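Local coordinates for alkyl hydroperoxide reductase AhpD (Legionella pneumophila, PDB 5DIK), which probably reduces peroxides in the antioxidative response of Legionella, as a carboxymuconolactone decarboxylase family protein with an alkylhydroperoxidase-type redox disulfide, at residues Ala60-Val65 with Leu91-Met96; Gly71-His76 with Ala110-Ala115. One frame throughout, in Å; residues are numbered along the deposited sequence.

Both contacts join helices in the all-helical AhpD-like fold, and both are apolar and buried, with no hydrogen bond across either. Interaction 1 sets helix 53-66 against helix 87-99; interaction 2 sets helix 70-82 against helix 102-120. The two meet in one core, where Leu94 CD2 lies 3.7 Å from Ala112 CB and Ala64 CB lies 3.5 Å from Cys72 CB. Their chemistry differs in detail. Interaction 1 rests on two methyl pairs, with Met61 more loosely alongside, and a second subunit packs beside it. Interaction 2 rests on one isoleucine against small residues, with partly exposed Glu111 at its border. It also carries Cys72 of the disulfide.

Interaction 1. Residues Ala60-Val65 with Leu91-Met96; sequences AMALAV and LETLGM
Val65 and Leu94 meet by their methyl groups, with CG2 of Val65 3.7 Å from CD2 of Leu94. The two side chains cross at about a right angle. Leu94 CG lies anti to its carbonyl carbon (chi1 -62°). CD1 continues the chain in extended form, and the second methyl, CD2, is the one that meets Val65. A second close point lies beside it. Here Ala62 CB touches Thr93 CG2 at 3.7 Å, where the backbones are nearest. Thr93 turns CG2 anti to the backbone N, and this faces the methyl group to Ala62. Its hydroxyl OG1 is hydrogen-bonded to Glu89 O, one turn back in the same helix, which satisfies the polar branch within its own helix. Ala62 CA and Thr93 CA lie 6.0 Å apart, a spacing that the small side chain of Ala62 suits. The pair belongs to the helical bundle of the AhpD-like fold: the helix axes pass 8.9 Å apart and are inclined at -44°, running in broadly the same direction. Packing is looser at Met61. Its CG comes only to 4.3 Å from Leu94 CD2, and its side chain also leans on Ser77 and Leu80 of helix 70-82 and on Ala112 of helix 102-120. The side beyond Thr93 is covered by a second subunit. Leu51 of that subunit packs on Thr93, and its Ala60 packs on Met96. The carboxylate of Glu92 accepts hydrogen bonds from the backbone N atoms of Ala50 and Leu51 of the second subunit.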
loop_
_atom_site.group_PDB
_atom_site.type_symbol
_atom_site.label_atom_id
_atom_site.label_comp_id
_atom_site.label_asym_id
_atom_site.label_seq_id
_atom_site.Cartn_x
_atom_site.Cartn_y
_atom_site.Cartn_z
ATOM N N ALA A 60 3.164 -1.633 16.892
ATOM C CA ALA A 60 1.824 -1.680 16.286
ATOM C C ALA A 60 1.363 -0.282 15.868
ATOM O O ALA A 60 0.781 -0.128 14.804
ATOM C CB ALA A 60 0.816 -2.313 17.226
ATOM N N MET A 61 1.644 0.722 16.690
ATOM C CA MET A 61 1.245 2.117 16.364
ATOM C C MET A 61 1.982 2.631 15.132
ATOM O O MET A 61 1.367 3.233 14.259
ATOM C CB MET A 61 1.487 3.058 17.531
ATOM C CG MET A 61 1.163 4.521 17.193
ATOM S SD MET A 61 -0.546 4.764 16.640
ATOM C CE MET A 61 -1.224 4.669 18.293
ATOM N N ALA A 62 3.278 2.372 15.050
ATOM C CA ALA A 62 4.033 2.710 13.845
ATOM C C ALA A 62 3.450 2.086 12.592
ATOM O O ALA A 62 3.296 2.776 11.568
ATOM C CB ALA A 62 5.497 2.341 13.984
ATOM N N LEU A 63 3.106 0.805 12.674
ATOM C CA LEU A 63 2.510 0.074 11.566
ATOM C C LEU A 63 1.124 0.612 11.200
ATOM O O LEU A 63 0.773 0.708 10.028
ATOM C CB LEU A 63 2.394 -1.423 11.932
ATOM C CG LEU A 63 3.702 -2.183 11.954
ATOM C CD1 LEU A 63 3.580 -3.509 12.697
ATOM C CD2 LEU A 63 4.137 -2.462 10.545
ATOM N N ALA A 64 0.340 0.961 12.213
ATOM C CA ALA A 64 -0.962 1.576 11.982
ATOM C C ALA A 64 -0.900 2.900 11.228
ATOM O O ALA A 64 -1.766 3.175 10.386
ATOM C CB ALA A 64 -1.707 1.747 13.311
ATOM N N VAL A 65 0.115 3.712 11.544
ATOM C CA VAL A 65 0.357 4.972 10.873
ATOM C C VAL A 65 0.800 4.675 9.440
ATOM O O VAL A 65 0.262 5.271 8.470
ATOM C CB VAL A 65 1.367 5.831 11.654
ATOM C CG1 VAL A 65 1.914 6.996 10.838
ATOM C CG2 VAL A 65 0.721 6.311 12.946
ATOM N N LEU A 91 5.839 9.999 20.364
ATOM C CA LEU A 91 6.393 10.898 19.387
ATOM C C LEU A 91 7.563 10.254 18.648
ATOM O O LEU A 91 7.719 10.444 17.450
ATOM C CB LEU A 91 6.820 12.227 20.014
ATOM C CG LEU A 91 5.670 13.115 20.523
ATOM C CD1 LEU A 91 6.258 14.326 21.228
ATOM C CD2 LEU A 91 4.744 13.558 19.407
ATOM N N GLU A 92 8.413 9.548 19.370
ATOM C CA GLU A 92 9.591 8.976 18.753
ATOM C C GLU A 92 9.223 7.839 17.804
ATOM O O GLU A 92 9.871 7.657 16.765
ATOM C CB GLU A 92 10.620 8.559 19.798
ATOM C CG GLU A 92 11.208 9.818 20.474
ATOM C CD GLU A 92 12.412 9.577 21.351
ATOM O OE1 GLU A 92 13.021 8.470 21.256
ATOM O OE2 GLU A 92 12.744 10.509 22.154
ATOM N N THR A 93 8.183 7.113 18.158
ATOM C CA THR A 93 7.681 6.075 17.286
ATOM C C THR A 93 7.092 6.675 16.013
ATOM O O THR A 93 7.327 6.186 14.899
ATOM C CB THR A 93 6.666 5.207 18.011
ATOM O OG1 THR A 93 7.264 4.709 19.223
ATOM C CG2 THR A 93 6.311 4.045 17.161
ATOM N N LEU A 94 6.341 7.749 16.161
ATOM C CA LEU A 94 5.796 8.474 15.011
ATOM C C LEU A 94 6.895 9.061 14.114
ATOM O O LEU A 94 6.775 9.043 12.879
ATOM C CB LEU A 94 4.832 9.576 15.485
ATOM C CG LEU A 94 3.633 9.046 16.241
ATOM C CD1 LEU A 94 2.725 10.163 16.723
ATOM C CD2 LEU A 94 2.820 8.068 15.401
ATOM N N GLY A 95 8.003 9.503 14.712
ATOM C CA GLY A 95 9.133 9.970 13.964
ATOM C C GLY A 95 9.688 8.889 13.057
ATOM O O GLY A 95 10.085 9.168 11.914
ATOM N N MET A 96 9.751 7.656 13.559
ATOM C CA MET A 96 10.206 6.544 12.717
ATOM C C MET A 96 9.256 6.288 11.531
ATOM O O MET A 96 9.703 6.049 10.414
ATOM C CB MET A 96 10.392 5.270 13.547
ATOM C CG MET A 96 11.585 5.328 14.478
ATOM S SD MET A 96 13.132 5.701 13.641
ATOM C CE MET A 96 13.262 4.253 12.557
#

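Interaction 2. Residues Gly71-His76 with Ala110-Ala115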
loop_
_atom_site.group_PDB
_atom_site.type_symbol
_atom_site.label_atom_id
_atom_site.label_comp_id
_atom_site.label_asym_id
_atom_site.label_seq_id
_atom_site.Cartn_x
_atom_site.Cartn_y
_atom_site.Cartn_z
ATOM N N GLY A 71 -8.844 3.229 12.275
ATOM C CA GLY A 71 -9.265 2.240 13.243
ATOM C C GLY A 71 -8.158 1.674 14.077
ATOM O O GLY A 71 -8.253 1.650 15.319
ATOM N N CYS A 72 -7.101 1.201 13.404
ATOM C CA CYS A 72 -5.918 0.689 14.063
ATOM C C CYS A 72 -5.283 1.763 14.928
ATOM O O CYS A 72 -4.864 1.503 16.049
ATOM C CB CYS A 72 -4.888 0.291 13.010
ATOM S SG CYS A 72 -5.515 -0.797 11.708
ATOM N N ILE A 73 -5.244 2.983 14.402
ATOM C CA ILE A 73 -4.637 4.101 15.165
ATOM C C ILE A 73 -5.414 4.312 16.488
ATOM O O ILE A 73 -4.811 4.450 17.567
ATOM C CB ILE A 73 -4.564 5.389 14.319
ATOM C CG1 ILE A 73 -3.458 5.235 13.273
ATOM C CG2 ILE A 73 -4.234 6.616 15.187
ATOM C CD1 ILE A 73 -3.494 6.304 12.195
ATOM N N GLY A 74 -6.732 4.285 16.392
ATOM C CA GLY A 74 -7.594 4.436 17.552
ATOM C C GLY A 74 -7.389 3.353 18.592
ATOM O O GLY A 74 -7.149 3.644 19.764
ATOM N N PHE A 75 -7.465 2.095 18.169
ATOM C CA PHE A 75 -7.286 0.996 19.094
ATOM C C PHE A 75 -5.917 0.943 19.726
ATOM O O PHE A 75 -5.817 0.732 20.942
ATOM C CB PHE A 75 -7.612 -0.371 18.462
ATOM C CG PHE A 75 -9.089 -0.628 18.296
ATOM C CD1 PHE A 75 -9.913 -0.845 19.410
ATOM C CD2 PHE A 75 -9.665 -0.701 17.034
ATOM C CE1 PHE A 75 -11.288 -1.075 19.264
ATOM C CE2 PHE A 75 -11.036 -0.925 16.880
ATOM C CZ PHE A 75 -11.850 -1.137 17.998
ATOM N N HIS A 76 -4.853 1.096 18.921
ATOM C CA HIS A 76 -3.514 1.032 19.476
ATOM C C HIS A 76 -3.171 2.235 20.372
ATOM O O HIS A 76 -2.423 2.067 21.333
ATOM C CB HIS A 76 -2.476 0.791 18.373
ATOM C CG HIS A 76 -2.663 -0.539 17.717
ATOM N ND1 HIS A 76 -2.635 -1.722 18.430
ATOM C CD2 HIS A 76 -2.986 -0.872 16.453
ATOM C CE1 HIS A 76 -2.894 -2.735 17.623
ATOM N NE2 HIS A 76 -3.093 -2.250 16.411
ATOM N N ALA A 110 -0.180 12.850 12.795
ATOM C CA ALA A 110 -1.064 13.846 13.388
ATOM C C ALA A 110 -2.318 13.209 13.950
ATOM O O ALA A 110 -2.716 13.506 15.074
ATOM C CB ALA A 110 -1.416 14.931 12.384
ATOM N N GLU A 111 -2.920 12.288 13.207
ATOM C CA GLU A 111 -4.069 11.531 13.697
ATOM C C GLU A 111 -3.729 10.712 14.931
ATOM O O GLU A 111 -4.526 10.643 15.878
ATOM C CB GLU A 111 -4.618 10.576 12.611
ATOM C CG GLU A 111 -5.249 11.285 11.438
ATOM C CD GLU A 111 -6.391 10.497 10.791
ATOM O OE1 GLU A 111 -6.717 9.345 11.222
ATOM O OE2 GLU A 111 -6.988 11.044 9.835
ATOM N N ALA A 112 -2.556 10.063 14.938
ATOM C CA ALA A 112 -2.163 9.288 16.103
ATOM C C ALA A 112 -2.022 10.162 17.393
ATOM O O ALA A 112 -2.352 9.728 18.487
ATOM C CB ALA A 112 -0.867 8.554 15.843
ATOM N N LEU A 113 -1.458 11.347 17.246
ATOM C CA LEU A 113 -1.272 12.228 18.404
ATOM C C LEU A 113 -2.659 12.659 18.910
ATOM O O LEU A 113 -2.899 12.649 20.104
ATOM C CB LEU A 113 -0.449 13.444 18.042
ATOM C CG LEU A 113 -0.176 14.387 19.226
ATOM C CD1 LEU A 113 0.540 13.661 20.355
ATOM C CD2 LEU A 113 0.636 15.572 18.773
ATOM N N GLU A 114 -3.559 12.999 17.999
ATOM C CA GLU A 114 -4.941 13.335 18.359
ATOM C C GLU A 114 -5.617 12.202 19.128
ATOM O O GLU A 114 -6.222 12.444 20.176
ATOM C CB GLU A 114 -5.769 13.717 17.123
ATOM C CG GLU A 114 -7.219 14.081 17.422
ATOM C CD GLU A 114 -8.052 14.302 16.166
ATOM O OE1 GLU A 114 -7.497 14.680 15.121
ATOM O OE2 GLU A 114 -9.281 14.106 16.222
ATOM N N ALA A 115 -5.474 10.965 18.645
ATOM C CA ALA A 115 -6.033 9.794 19.314
ATOM C C ALA A 115 -5.455 9.558 20.703
ATOM O O ALA A 115 -6.201 9.322 21.658
ATOM C CB ALA A 115 -5.853 8.529 18.459
#
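Ile73 reaches from helix 70-82 into the surface of helix 102-120, and it gives up more area to this contact than any other residue. Its methyl CG2 does most of the touching. CG1 lies beside the backbone N and anti to the carbonyl carbon (chi1 -73°), which leaves CG2 anti to the N. CG2 sits against the backbone of Ala112, 3.5 Å from its CA, and also meets Ala112 CB at 3.9 Å. One turn further on, Ala115 presents its own methyl group to the same atom: Ala115 CB lies 4.1 Å from Ile73 CG2. The isoleucine branch thus rests on two alanines. Ile73 CA and Ala112 CA lie 5.8 Å apart, which the small alanine suits; the axes are 9.1 Å apart and cross at -36°. Ala115 also borders Ser77 and Phe13, which places it between helices 70-82 and 12-30. The third participant, Glu111, is touched by the other isoleucine branch, whose terminal CD1 lies 4.4 Å from Glu111 CB. Of the Glu111 side chain, the aliphatic base is what Ile73 meets; Ile73 CG2 also lies 4.1 Å from Glu111 O. The Glu111 carboxylate faces Lys12 in a long, weak ion pair. On another flank, Ala64 of helix 53-66 packs on Ile73, which therefore touches two other helices. The same helix as Ile73 carries Cys72, disulfide-bonded to Cys69, and His76, whose ND1 is hydrogen-bonded to Glu57 OE1. This Cys-X-X-Cys motif, with a histidine four residues after its second cysteine, is characteristic of the redox site of AhpD-like peroxidases.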